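Local coordinates for protein cysteine synthase 3 (Entamoeba histolytica, PDB 6KR5) that uses pyridoxal-5'-phosphate to make cysteine, exchanging the acetoxy group of O-acetylserine for sulfide, at residues A215-E220 with D252-I257. Residues are numbered along the deposited sequence; the frame is centred on the assembly and turned at random.
Sequences AVEPAE and DEITPI
At the start of strand 253-257, the carbonyl of Glu253 accepts the N-H of Ala215, N to O 2.9 Å, while its carboxylate turns to Lys294 and Lys212, as suits a charged residue on a partly exposed edge. Ile254 lies on the same face as Ala215 and Glu217. With CG2 anti to the backbone N, this methyl branch crosses obliquely over the aliphatic part of Glu217, an apolar fit on a partly exposed face, and meets OE2 at 3.5 Å. OE1 of the buried Glu217 is bonded to Leu224 N and OE2 to Ser225 OG, which probably helps to fix the carboxylate; its CG sits in the crowded place between N and carbonyl carbon (chi1 60°). Thr255, a beta-branched residue at home in a strand, gives its N-H to Ala215 O (2.8 Å, 167° at the hydrogen), whereas its carbonyl receives a weak bond from Glu217 N, 3.4 Å. This parallel pairing adds the outermost strand, 253-257, to the mixed sheet of the larger of two alpha/beta domains, as in fold-type II PLP enzymes. Pro256 lacks an N-H, but its nitrogen faces away from strand 212-218, so no rung is lost; its CB rests 3.8 Å from Ala219 CA. Ile257 N then bonds Glu217 O. Its buried, branched aliphatic side chain suits the face that helix 279-292 packs against, CG1 touching Val216 CG1 at 3.7 Å, while Ile257 O takes Ala219 N from above the carbonyl plane, 64° out of it.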
loop_
_atom_site.group_PDB
_atom_site.type_symbol
_atom_site.label_atom_id
_atom_site.label_comp_id
_atom_site.label_asym_id
_atom_site.label_seq_id
_atom_site.Cartn_x
_atom_site.Cartn_y
_atom_site.Cartn_z
ATOM N N ALA B 215 23.682 -9.960 -2.662
ATOM C CA ALA B 215 23.303 -8.742 -3.368
ATOM C C ALA B 215 22.842 -9.093 -4.778
ATOM O O ALA B 215 23.426 -9.967 -5.425
ATOM C CB ALA B 215 24.481 -7.765 -3.431
ATOM N N VAL B 216 21.808 -8.398 -5.262
ATOM C CA VAL B 216 21.208 -8.664 -6.565
ATOM C C VAL B 216 21.299 -7.415 -7.429
ATOM O O VAL B 216 21.029 -6.304 -6.961
ATOM C CB VAL B 216 19.740 -9.113 -6.408
ATOM C CG1 VAL B 216 19.082 -9.423 -7.761
ATOM C CG2 VAL B 216 19.663 -10.302 -5.467
ATOM N N GLU B 217 21.687 -7.592 -8.685
ATOM C CA GLU B 217 21.796 -6.470 -9.604
ATOM C C GLU B 217 21.355 -6.923 -10.994
ATOM O O GLU B 217 21.311 -8.123 -11.270
ATOM C CB GLU B 217 23.226 -5.905 -9.633
ATOM C CG GLU B 217 24.304 -6.879 -10.073
ATOM C CD GLU B 217 25.688 -6.225 -10.148
ATOM O OE1 GLU B 217 25.795 -4.995 -9.947
ATOM O OE2 GLU B 217 26.662 -6.952 -10.423
ATOM N N PRO B 218 21.015 -5.980 -11.875
ATOM C CA PRO B 218 20.613 -6.380 -13.232
ATOM C C PRO B 218 21.769 -7.001 -13.997
ATOM O O PRO B 218 22.893 -6.488 -13.992
ATOM C CB PRO B 218 20.161 -5.061 -13.884
ATOM C CG PRO B 218 19.994 -4.074 -12.748
ATOM C CD PRO B 218 20.979 -4.517 -11.701
ATOM N N ALA B 219 21.473 -8.104 -14.685
ATOM C CA ALA B 219 22.496 -8.719 -15.524
ATOM C C ALA B 219 23.014 -7.744 -16.570
ATOM O O ALA B 219 24.181 -7.828 -16.973
ATOM C CB ALA B 219 21.944 -9.973 -16.199
ATOM N N GLU B 220 22.172 -6.808 -17.004
ATOM C CA GLU B 220 22.518 -5.846 -18.043
ATOM C C GLU B 220 23.322 -4.654 -17.528
ATOM O O GLU B 220 23.801 -3.850 -18.338
ATOM C CB GLU B 220 21.228 -5.377 -18.730
ATOM C CG GLU B 220 20.447 -6.500 -19.441
ATOM C CD GLU B 220 19.502 -7.300 -18.532
ATOM O OE1 GLU B 220 19.178 -6.818 -17.426
ATOM O OE2 GLU B 220 19.096 -8.419 -18.936
ATOM N N ASP B 252 28.490 -11.522 0.445
ATOM C CA ASP B 252 29.071 -12.835 0.204
ATOM C C ASP B 252 28.883 -13.340 -1.217
ATOM O O ASP B 252 29.672 -14.179 -1.673
ATOM C CB ASP B 252 28.463 -13.847 1.173
ATOM C CG ASP B 252 28.765 -13.501 2.594
ATOM O OD1 ASP B 252 29.968 -13.433 2.921
ATOM O OD2 ASP B 252 27.816 -13.246 3.367
ATOM N N GLU B 253 27.872 -12.854 -1.927
ATOM C CA GLU B 253 27.575 -13.321 -3.272
ATOM C C GLU B 253 26.817 -12.220 -3.995
ATOM O O GLU B 253 25.951 -11.570 -3.400
ATOM C CB GLU B 253 26.744 -14.612 -3.246
ATOM C CG GLU B 253 26.257 -15.089 -4.612
ATOM C CD GLU B 253 25.226 -16.201 -4.512
ATOM O OE1 GLU B 253 24.681 -16.411 -3.404
ATOM O OE2 GLU B 253 24.956 -16.859 -5.539
ATOM N N ILE B 254 27.161 -12.005 -5.260
ATOM C CA ILE B 254 26.406 -11.117 -6.140
ATOM C C ILE B 254 25.703 -11.979 -7.178
ATOM O O ILE B 254 26.352 -12.734 -7.912
ATOM C CB ILE B 254 27.312 -10.083 -6.821
ATOM C CG1 ILE B 254 28.101 -9.289 -5.775
ATOM C CG2 ILE B 254 26.479 -9.166 -7.714
ATOM C CD1 ILE B 254 29.398 -8.684 -6.300
ATOM N N THR B 255 24.379 -11.859 -7.262
ATOM C CA THR B 255 23.612 -12.630 -8.233
ATOM C C THR B 255 23.000 -11.692 -9.259
ATOM O O THR B 255 22.100 -10.912 -8.913
ATOM C CB THR B 255 22.521 -13.445 -7.542
ATOM O OG1 THR B 255 23.134 -14.359 -6.623
ATOM C CG2 THR B 255 21.710 -14.236 -8.566
ATOM N N PRO B 256 23.466 -11.708 -10.503
ATOM C CA PRO B 256 22.832 -10.898 -11.544
ATOM C C PRO B 256 21.539 -11.545 -12.009
ATOM O O PRO B 256 21.436 -12.772 -12.109
ATOM C CB PRO B 256 23.877 -10.891 -12.667
ATOM C CG PRO B 256 24.585 -12.199 -12.504
ATOM C CD PRO B 256 24.620 -12.471 -11.014
ATOM N N ILE B 257 20.551 -10.707 -12.311
ATOM C CA ILE B 257 19.245 -11.168 -12.773
ATOM C C ILE B 257 18.886 -10.393 -14.034
ATOM O O ILE B 257 18.962 -9.158 -14.057
ATOM C CB ILE B 257 18.153 -10.991 -11.693
ATOM C CG1 ILE B 257 18.417 -11.880 -10.468
ATOM C CG2 ILE B 257 16.764 -11.258 -12.277
ATOM C CD1 ILE B 257 18.208 -13.408 -10.708
#